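Local coordinates for protein pks18 (Mycobacterium tuberculosis, PDB 1TED) that probably extends medium- and long-chain acyl-CoA starters with malonyl-CoA to make tri- and tetraketide alpha-pyrones, as a homodimeric type III polyketide synthase, at residues 45-50 and 81-86; 222-227 and 346-351; 254-259 and 380-385. All coordinates share one frame; numbering follows the deposited sequence.

Interaction 1 of 3, residues 45-50 and 81-86. With MYR (myristic acid), chain E.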
loop_
_atom_site.group_PDB
_atom_site.type_symbol
_atom_site.label_atom_id
_atom_site.label_comp_id
_atom_site.label_asym_id
_atom_site.label_seq_id
_atom_site.Cartn_x
_atom_site.Cartn_y
_atom_site.Cartn_z
ATOM N N ARG A 45 -26.494 -6.417 7.174
ATOM C CA ARG A 45 -27.488 -5.354 7.099
ATOM C C ARG A 45 -27.782 -4.886 5.676
ATOM O O ARG A 45 -26.889 -4.417 4.960
ATOM C CB ARG A 45 -27.055 -4.156 7.940
ATOM C CG ARG A 45 -27.945 -2.928 7.775
ATOM C CD ARG A 45 -28.050 -2.183 9.085
ATOM N NE ARG A 45 -26.763 -2.176 9.769
ATOM C CZ ARG A 45 -26.608 -2.357 11.074
ATOM N NH1 ARG A 45 -27.663 -2.557 11.852
ATOM N NH2 ARG A 45 -25.391 -2.361 11.594
ATOM N N VAL A 46 -29.050 -5.010 5.289
ATOM C CA VAL A 46 -29.518 -4.605 3.970
ATOM C C VAL A 46 -30.225 -3.250 4.028
ATOM O O VAL A 46 -31.284 -3.124 4.639
ATOM C CB VAL A 46 -30.501 -5.640 3.406
ATOM C CG1 VAL A 46 -31.116 -5.124 2.113
ATOM C CG2 VAL A 46 -29.779 -6.958 3.169
ATOM N N VAL A 47 -29.642 -2.235 3.398
ATOM C CA VAL A 47 -30.258 -0.915 3.400
ATOM C C VAL A 47 -31.009 -0.665 2.099
ATOM O O VAL A 47 -30.432 -0.704 1.020
ATOM C CB VAL A 47 -29.216 0.207 3.599
ATOM C CG1 VAL A 47 -29.891 1.558 3.518
ATOM C CG2 VAL A 47 -28.557 0.065 4.950
ATOM N N ASN A 48 -32.308 -0.426 2.210
ATOM C CA ASN A 48 -33.115 -0.174 1.033
ATOM C C ASN A 48 -32.906 1.264 0.574
ATOM O O ASN A 48 -33.058 2.204 1.353
ATOM C CB ASN A 48 -34.584 -0.437 1.342
ATOM C CG ASN A 48 -35.459 -0.301 0.122
ATOM O OD1 ASN A 48 -35.697 0.808 -0.360
ATOM N ND2 ASN A 48 -35.934 -1.426 -0.399
ATOM N N GLN A 49 -32.552 1.420 -0.698
ATOM C CA GLN A 49 -32.286 2.736 -1.287
ATOM C C GLN A 49 -33.436 3.743 -1.157
ATOM O O GLN A 49 -33.207 4.941 -0.927
ATOM C CB GLN A 49 -31.902 2.586 -2.765
ATOM C CG GLN A 49 -31.357 3.877 -3.374
ATOM C CD GLN A 49 -30.003 4.268 -2.809
ATOM O OE1 GLN A 49 -29.743 4.126 -1.610
ATOM N NE2 GLN A 49 -29.134 4.777 -3.671
ATOM N N SER A 50 -34.667 3.264 -1.317
ATOM C CA SER A 50 -35.836 4.130 -1.184
ATOM C C SER A 50 -35.939 4.606 0.265
ATOM O O SER A 50 -36.100 5.799 0.517
ATOM C CB SER A 50 -37.111 3.380 -1.577
ATOM O OG SER A 50 -37.054 2.965 -2.932
ATOM N N ARG A 81 -27.851 -1.920 -0.787
ATOM C CA ARG A 81 -26.419 -1.954 -0.492
ATOM C C ARG A 81 -26.253 -2.373 0.976
ATOM O O ARG A 81 -27.153 -2.178 1.803
ATOM C CB ARG A 81 -25.733 -0.608 -0.794
ATOM C CG ARG A 81 -26.501 0.610 -0.401
ATOM C CD ARG A 81 -25.824 1.900 -0.878
ATOM N NE ARG A 81 -26.696 3.039 -0.607
ATOM C CZ ARG A 81 -26.281 4.242 -0.238
ATOM N NH1 ARG A 81 -24.985 4.491 -0.090
ATOM N NH2 ARG A 81 -27.171 5.195 -0.001
ATOM N N ARG A 82 -25.114 -2.980 1.286
ATOM C CA ARG A 82 -24.853 -3.483 2.633
ATOM C C ARG A 82 -23.992 -2.563 3.470
ATOM O O ARG A 82 -23.101 -1.895 2.955
ATOM C CB ARG A 82 -24.186 -4.854 2.550
ATOM C CG ARG A 82 -24.883 -5.821 1.607
ATOM C CD ARG A 82 -26.371 -5.943 1.909
ATOM N NE ARG A 82 -26.938 -7.138 1.292
ATOM C CZ ARG A 82 -26.982 -8.334 1.873
ATOM N NH1 ARG A 82 -26.504 -8.507 3.097
ATOM N NH2 ARG A 82 -27.489 -9.365 1.218
ATOM N N MET A 83 -24.257 -2.537 4.771
ATOM C CA MET A 83 -23.497 -1.682 5.662
ATOM C C MET A 83 -23.212 -2.322 7.018
ATOM O O MET A 83 -24.112 -2.858 7.671
ATOM C CB MET A 83 -24.235 -0.362 5.839
ATOM C CG MET A 83 -24.448 0.375 4.524
ATOM S SD MET A 83 -25.242 1.961 4.727
ATOM C CE MET A 83 -25.690 2.347 3.006
ATOM N N ALA A 84 -21.944 -2.263 7.423
ATOM C CA ALA A 84 -21.497 -2.824 8.693
ATOM C C ALA A 84 -22.124 -2.030 9.821
ATOM O O ALA A 84 -22.463 -2.568 10.887
ATOM C CB ALA A 84 -19.977 -2.747 8.784
ATOM N N VAL A 85 -22.276 -0.737 9.559
ATOM C CA VAL A 85 -22.843 0.212 10.503
ATOM C C VAL A 85 -24.062 0.911 9.897
ATOM O O VAL A 85 -24.139 1.088 8.681
ATOM C CB VAL A 85 -21.766 1.261 10.897
ATOM C CG1 VAL A 85 -22.397 2.604 11.179
ATOM C CG2 VAL A 85 -20.992 0.765 12.117
ATOM N N ASP A 86 -25.015 1.280 10.747
ATOM C CA ASP A 86 -26.217 1.986 10.306
ATOM C C ASP A 86 -25.955 3.455 10.592
ATOM O O ASP A 86 -26.222 3.930 11.691
ATOM C CB ASP A 86 -27.438 1.535 11.105
ATOM C CG ASP A 86 -28.736 2.091 10.549
ATOM O OD1 ASP A 86 -28.747 3.256 10.098
ATOM O OD2 ASP A 86 -29.749 1.361 10.568
HETATM C C1 MYR E . -25.896 6.234 3.903
HETATM O O1 MYR E . -26.779 5.380 3.897
HETATM O O2 MYR E . -26.157 7.374 3.515
HETATM C C2 MYR E . -24.487 5.889 4.388
HETATM C C3 MYR E . -23.485 5.927 3.233
HETATM C C4 MYR E . -22.079 5.551 3.709
HETATM C C5 MYR E . -21.061 5.631 2.570
HETATM C C6 MYR E . -20.871 7.060 2.053
HETATM C C7 MYR E . -20.171 7.971 3.067
HETATM C C8 MYR E . -18.712 7.571 3.297
HETATM C C9 MYR E . -17.876 7.719 2.024
HETATM C C10 MYR E . -16.462 7.180 2.239
HETATM C C11 MYR E . -15.643 7.268 0.948
HETATM C C12 MYR E . -14.244 6.681 1.143
HETATM C C13 MYR E . -13.466 6.707 -0.174
HETATM C C14 MYR E . -12.078 6.086 -0.008
#

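Interaction 2 of 3, residues 222-227 and 346-351. With MYR (myristic acid), chain E.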
loop_
_atom_site.group_PDB
_atom_site.type_symbol
_atom_site.label_atom_id
_atom_site.label_comp_id
_atom_site.label_asym_id
_atom_site.label_seq_id
_atom_site.Cartn_x
_atom_site.Cartn_y
_atom_site.Cartn_z
ATOM N N SER A 222 -24.959 8.463 -1.378
ATOM C CA SER A 222 -26.089 7.793 -2.004
ATOM C C SER A 222 -25.568 6.628 -2.839
ATOM O O SER A 222 -26.336 5.746 -3.232
ATOM C CB SER A 222 -26.873 8.760 -2.907
ATOM O OG SER A 222 -26.244 8.930 -4.170
ATOM N N LEU A 223 -24.261 6.614 -3.090
ATOM C CA LEU A 223 -23.667 5.563 -3.916
ATOM C C LEU A 223 -22.785 4.512 -3.239
ATOM O O LEU A 223 -22.840 3.336 -3.591
ATOM C CB LEU A 223 -22.850 6.196 -5.050
ATOM C CG LEU A 223 -23.574 6.995 -6.135
ATOM C CD1 LEU A 223 -22.557 7.479 -7.153
ATOM C CD2 LEU A 223 -24.626 6.125 -6.812
ATOM N N PHE A 224 -21.978 4.933 -2.274
ATOM C CA PHE A 224 -21.047 4.025 -1.618
ATOM C C PHE A 224 -21.625 3.001 -0.630
ATOM O O PHE A 224 -22.487 3.309 0.185
ATOM C CB PHE A 224 -19.939 4.855 -0.964
ATOM C CG PHE A 224 -19.110 5.642 -1.951
ATOM C CD1 PHE A 224 -19.506 5.770 -3.283
ATOM C CD2 PHE A 224 -17.924 6.249 -1.555
ATOM C CE1 PHE A 224 -18.731 6.489 -4.204
ATOM C CE2 PHE A 224 -17.135 6.973 -2.475
ATOM C CZ PHE A 224 -17.541 7.090 -3.797
ATOM N N GLY A 225 -21.126 1.771 -0.735
ATOM C CA GLY A 225 -21.572 0.687 0.121
ATOM C C GLY A 225 -20.408 -0.087 0.718
ATOM O O GLY A 225 -19.248 0.273 0.514
ATOM N N ASP A 226 -20.719 -1.159 1.444
ATOM C CA ASP A 226 -19.706 -1.982 2.113
ATOM C C ASP A 226 -19.555 -3.373 1.496
ATOM O O ASP A 226 -20.534 -3.992 1.086
ATOM C CB ASP A 226 -20.060 -2.135 3.608
ATOM C CG ASP A 226 -19.953 -0.827 4.385
ATOM O OD1 ASP A 226 -19.854 0.254 3.762
ATOM O OD2 ASP A 226 -19.974 -0.884 5.634
ATOM N N GLY A 227 -18.331 -3.881 1.449
ATOM C CA GLY A 227 -18.146 -5.198 0.868
ATOM C C GLY A 227 -16.752 -5.755 1.022
ATOM O O GLY A 227 -15.824 -5.046 1.405
ATOM N N ASN A 346 -21.704 1.002 -4.807
ATOM C CA ASN A 346 -20.287 0.991 -5.158
ATOM C C ASN A 346 -19.460 0.659 -3.926
ATOM O O ASN A 346 -19.417 1.433 -2.966
ATOM C CB ASN A 346 -19.870 2.352 -5.723
ATOM C CG ASN A 346 -18.359 2.471 -5.933
ATOM O OD1 ASN A 346 -17.655 1.475 -6.097
ATOM N ND2 ASN A 346 -17.866 3.696 -5.948
ATOM N N MET A 347 -18.807 -0.500 -3.959
ATOM C CA MET A 347 -17.989 -0.947 -2.837
ATOM C C MET A 347 -16.511 -0.775 -3.150
ATOM O O MET A 347 -15.670 -1.546 -2.698
ATOM C CB MET A 347 -18.285 -2.412 -2.519
ATOM C CG MET A 347 -19.751 -2.722 -2.276
ATOM S SD MET A 347 -20.029 -4.457 -2.642
ATOM C CE MET A 347 -21.213 -4.855 -1.502
ATOM N N LEU A 348 -16.209 0.244 -3.944
ATOM C CA LEU A 348 -14.836 0.556 -4.303
ATOM C C LEU A 348 -14.081 -0.629 -4.925
ATOM O O LEU A 348 -14.598 -1.278 -5.838
ATOM C CB LEU A 348 -14.113 1.099 -3.060
ATOM C CG LEU A 348 -14.375 2.578 -2.721
ATOM C CD1 LEU A 348 -15.811 2.947 -2.981
ATOM C CD2 LEU A 348 -14.020 2.859 -1.279
ATOM N N SER A 349 -12.873 -0.910 -4.433
ATOM C CA SER A 349 -12.047 -1.993 -4.968
ATOM C C SER A 349 -12.726 -3.348 -5.059
ATOM O O SER A 349 -12.426 -4.141 -5.942
ATOM C CB SER A 349 -10.769 -2.140 -4.141
ATOM O OG SER A 349 -11.058 -2.382 -2.774
ATOM N N VAL A 350 -13.650 -3.604 -4.146
ATOM C CA VAL A 350 -14.355 -4.874 -4.083
ATOM C C VAL A 350 -15.288 -5.190 -5.253
ATOM O O VAL A 350 -15.404 -6.349 -5.662
ATOM C CB VAL A 350 -15.192 -4.934 -2.786
ATOM C CG1 VAL A 350 -16.022 -6.202 -2.752
ATOM C CG2 VAL A 350 -14.277 -4.835 -1.573
ATOM N N SER A 351 -15.945 -4.159 -5.784
ATOM C CA SER A 351 -16.927 -4.322 -6.853
ATOM C C SER A 351 -16.505 -5.090 -8.094
ATOM O O SER A 351 -17.256 -5.917 -8.608
ATOM C CB SER A 351 -17.479 -2.958 -7.247
ATOM O OG SER A 351 -18.123 -2.362 -6.135
HETATM C C1 MYR E . -25.896 6.234 3.903
HETATM O O1 MYR E . -26.779 5.380 3.897
HETATM O O2 MYR E . -26.157 7.374 3.515
HETATM C C2 MYR E . -24.487 5.889 4.388
HETATM C C3 MYR E . -23.485 5.927 3.233
HETATM C C4 MYR E . -22.079 5.551 3.709
HETATM C C5 MYR E . -21.061 5.631 2.570
HETATM C C6 MYR E . -20.871 7.060 2.053
HETATM C C7 MYR E . -20.171 7.971 3.067
HETATM C C8 MYR E . -18.712 7.571 3.297
HETATM C C9 MYR E . -17.876 7.719 2.024
HETATM C C10 MYR E . -16.462 7.180 2.239
HETATM C C11 MYR E . -15.643 7.268 0.948
HETATM C C12 MYR E . -14.244 6.681 1.143
HETATM C C13 MYR E . -13.466 6.707 -0.174
HETATM C C14 MYR E . -12.078 6.086 -0.008
#

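Interaction 3 of 3, residues 254-259 and 380-385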
loop_
_atom_site.group_PDB
_atom_site.type_symbol
_atom_site.label_atom_id
_atom_site.label_comp_id
_atom_site.label_asym_id
_atom_site.label_seq_id
_atom_site.Cartn_x
_atom_site.Cartn_y
_atom_site.Cartn_z
ATOM N N SER A 254 -2.164 -0.439 -17.122
ATOM C CA SER A 254 -2.390 0.762 -16.331
ATOM C C SER A 254 -2.205 1.945 -17.274
ATOM O O SER A 254 -1.388 1.892 -18.189
ATOM C CB SER A 254 -1.362 0.885 -15.203
ATOM O OG SER A 254 -1.145 -0.347 -14.533
ATOM N N GLN A 255 -2.966 3.006 -17.055
ATOM C CA GLN A 255 -2.844 4.195 -17.880
ATOM C C GLN A 255 -3.226 5.443 -17.111
ATOM O O GLN A 255 -4.386 5.620 -16.737
ATOM C CB GLN A 255 -3.728 4.092 -19.119
ATOM C CG GLN A 255 -3.001 3.638 -20.368
ATOM C CD GLN A 255 -2.053 4.687 -20.909
ATOM O OE1 GLN A 255 -2.410 5.852 -21.041
ATOM N NE2 GLN A 255 -0.843 4.273 -21.238
ATOM N N LEU A 256 -2.242 6.295 -16.862
ATOM C CA LEU A 256 -2.493 7.550 -16.176
ATOM C C LEU A 256 -3.051 8.404 -17.308
ATOM O O LEU A 256 -2.448 8.460 -18.384
ATOM C CB LEU A 256 -1.177 8.155 -15.676
ATOM C CG LEU A 256 -1.115 8.917 -14.347
ATOM C CD1 LEU A 256 0.116 9.840 -14.373
ATOM C CD2 LEU A 256 -2.375 9.732 -14.111
ATOM N N LEU A 257 -4.196 9.043 -17.092
ATOM C CA LEU A 257 -4.790 9.889 -18.135
ATOM C C LEU A 257 -4.361 11.338 -17.973
ATOM O O LEU A 257 -4.556 11.933 -16.914
ATOM C CB LEU A 257 -6.313 9.830 -18.088
ATOM C CG LEU A 257 -6.982 8.472 -18.231
ATOM C CD1 LEU A 257 -8.477 8.650 -18.033
ATOM C CD2 LEU A 257 -6.677 7.875 -19.597
ATOM N N ASP A 258 -3.789 11.898 -19.034
ATOM C CA ASP A 258 -3.313 13.279 -19.045
ATOM C C ASP A 258 -4.301 14.320 -18.550
ATOM O O ASP A 258 -5.450 14.355 -18.981
ATOM C CB ASP A 258 -2.879 13.656 -20.458
ATOM C CG ASP A 258 -1.413 13.417 -20.693
ATOM O OD1 ASP A 258 -0.598 14.184 -20.134
ATOM O OD2 ASP A 258 -1.074 12.463 -21.429
ATOM N N ASN A 259 -3.832 15.178 -17.653
ATOM C CA ASN A 259 -4.643 16.254 -17.094
ATOM C C ASN A 259 -5.975 15.795 -16.526
ATOM O O ASN A 259 -7.025 16.289 -16.921
ATOM C CB ASN A 259 -4.897 17.331 -18.157
ATOM C CG ASN A 259 -3.620 17.796 -18.832
ATOM O OD1 ASN A 259 -2.664 18.218 -18.166
ATOM N ND2 ASN A 259 -3.593 17.721 -20.164
ATOM N N GLY A 380 -5.867 10.057 -9.656
ATOM C CA GLY A 380 -4.928 10.623 -10.614
ATOM C C GLY A 380 -5.604 10.372 -11.935
ATOM O O GLY A 380 -5.335 10.986 -12.973
ATOM N N VAL A 381 -6.573 9.474 -11.804
ATOM C CA VAL A 381 -7.386 8.924 -12.859
ATOM C C VAL A 381 -6.442 8.110 -13.695
ATOM O O VAL A 381 -5.735 8.596 -14.584
ATOM C CB VAL A 381 -8.124 9.953 -13.689
ATOM C CG1 VAL A 381 -8.897 9.224 -14.768
ATOM C CG2 VAL A 381 -9.122 10.707 -12.819
ATOM N N THR A 382 -6.420 6.841 -13.322
ATOM C CA THR A 382 -5.608 5.820 -13.936
ATOM C C THR A 382 -6.604 4.750 -14.317
ATOM O O THR A 382 -7.500 4.437 -13.534
ATOM C CB THR A 382 -4.635 5.220 -12.901
ATOM O OG1 THR A 382 -3.867 6.274 -12.307
ATOM C CG2 THR A 382 -3.711 4.187 -13.549
ATOM N N VAL A 383 -6.476 4.212 -15.523
ATOM C CA VAL A 383 -7.359 3.140 -15.931
ATOM C C VAL A 383 -6.594 1.891 -15.542
ATOM O O VAL A 383 -5.459 1.676 -15.985
ATOM C CB VAL A 383 -7.612 3.114 -17.441
ATOM C CG1 VAL A 383 -8.547 1.955 -17.763
ATOM C CG2 VAL A 383 -8.218 4.446 -17.901
ATOM N N GLU A 384 -7.217 1.076 -14.701
ATOM C CA GLU A 384 -6.596 -0.141 -14.219
ATOM C C GLU A 384 -7.443 -1.304 -14.715
ATOM O O GLU A 384 -8.662 -1.282 -14.588
ATOM C CB GLU A 384 -6.566 -0.099 -12.690
ATOM C CG GLU A 384 -5.307 -0.645 -12.072
ATOM C CD GLU A 384 -4.105 0.237 -12.324
ATOM O OE1 GLU A 384 -3.932 1.241 -11.598
ATOM O OE2 GLU A 384 -3.336 -0.081 -13.257
ATOM N N GLY A 385 -6.805 -2.317 -15.287
ATOM C CA GLY A 385 -7.572 -3.446 -15.780
ATOM C C GLY A 385 -6.771 -4.671 -16.176
ATOM O O GLY A 385 -5.559 -4.749 -15.938
HETATM O O HOH W 1 -3.485 13.258 -14.700
#

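Interaction 1 of 3, residues 45-50 and 81-86
Val46 and Arg82 lie side by side, and Val46 CG2 sits 3.3 Å above the Arg82 guanidinium plane, over its centre. Over one face of the Arg45 guanidinium lies Asp86 CB; at the edge stand Ala84 O, which accepts from Arg45 NH2 at 3.0 Å, and Met83 O, weakly bonded to Arg45 NE. For Arg81, Met83 CE lies 3.6 Å above the guanidinium plane, offset toward the rim, and O1 of the bound myristic acid is over the same face.

Arg81 CG sits between the backbone N and the carbonyl carbon (chi1 41°), and the extended chain carries the guanidinium to Gln49. At its edge, Arg81 NH2 donates to an in-plane lone pair of Gln49 OE1 at 3.2 Å, with the amide and guanidinium turned 87° apart. Phe224 O and His221 O take further Arg81 bonds, and Gln49 NE2 is held by Ser76 OG and Ser222 O. Val46, Val47, Arg81 and Arg82 belong to a two-stranded antiparallel sheet, strands 46-48 and 80-82. Val46 pairs with Arg82 without hydrogen bonds, whereas Val47 N donates to Arg81 O at 3.0 Å; Met83 N to Arg45 O extends the pairing. Val47 CG2 touches Met83 SD at 3.8 Å, and Met83 CE comes 3.3 Å from myristic acid O1.

Interaction 2 of 3, residues 222-227 and 346-351
Two backbone hydrogen bonds join Leu223 and Gly225 to Asn346. Asn346 N donates to Leu223 O at 2.9 Å and almost straight (172° at the hydrogen), and Gly225 N donates to Asn346 O at 2.8 Å from well above the carbonyl plane. Together they make a single bridge between Phe224 and Asn346. Within 346-351, Asn346 OD1 accepts from Leu348 N at 2.9 Å, an Asx turn leading into helix 349-361, and Ser351 OG accepts from Met347 N.

The Asn346 side chain lies about 4 Å from that of Cys175, the probable nucleophile, and also touches His313, an arrangement consistent with the Cys-His-Asn triad of chalcone synthases.

Contacts with the Phe224 ring form the second group. Asn346 CG is anti to its backbone N (chi1 172°), and the amide runs alongside the ring, their planes nearly perpendicular; Asn346 ND2 comes obliquely to 3.4 Å from Phe224 CE1. A CH-pi contact occupies one face: Leu348 CD1 is 4.2 Å from the Phe224 centroid and 13° off the normal.

Apolar contacts with the ligand are separate again. Myristic acid C11 meets the ring edge, 3.5 Å from Phe224 CD2, and Leu348 CD2 reaches the terminal C14 at 4.0 Å. A methyl-to-backbone contact lies farther along, at strand 226-236, where Val350 CG2 packs on Gly227 O.

Interaction 3 of 3, residues 254-259 and 380-385
The contact joins two neighbouring strands of the thiolase-fold sheet at the end of the Gly-Pro-Gly turn that closes the family's GFGPG-type signature, its last glycine being Gly380. Segments 254-256 and 382-385 run antiparallel, their axes 4.4 Å apart at 174°. Gln255 and Val383 form the hydrogen-bonded pair: Val383 N donates to Gln255 O at 2.8 Å, and the return bond, Gln255 N to Val383 O, is weak. Beyond it, Leu257 N meets Val381 O at 3.0 Å nearly head-on, with 173° at the hydrogen. Val381 and Thr382 together face Gly378 in a G1 beta bulge.

Ser254 OG, anti to the carbonyl carbon (chi1 -44°), is turned toward Glu384 OE2 and donates to it; the 2.5 Å separation is short enough to be read with caution. Past the end of the pairing, Leu257 CD1 is tight against Val381 CG1 at 3.3 Å, and Leu257 CD2 touches Val383 CG2 at 4.1 Å. A water donates to Leu257 O at 2.8 Å and, weakly, to Gly380 O; Thr260 OG1 also bonds to both carbonyls.

Strand 382-390 lies between strands 247-256 and 370-378, Glu384 bonding by backbone to Ala376. Glu384 packs on helix 177-191, while Ser254 and Leu256 rest against Ile165 and Lys157 of the second subunit, at the dimer interface.

How the interactions relate
Interaction 2 is the innermost, centred about 8 Å from the chain centre; interaction 3 is also buried but its centre lies about 16 Å out, against the second subunit, and interaction 1 is only partly buried. Interactions 1 and 2 touch: Arg82 O lies 2.9 Å from Asp226 N, a probable hydrogen bond, they also meet through Arg81, and both reach the same myristic acid. Interaction 1 stands beside its carboxyl end with the Met83 methyl and the face of the Arg81 guanidinium, whereas interaction 2 meets its chain with ring and leucine carbons. Interaction 3 is antiparallel strand pairing with a bulge at one end, about 10 Å from interaction 2 between nearest atoms, and shares the main sheet with it.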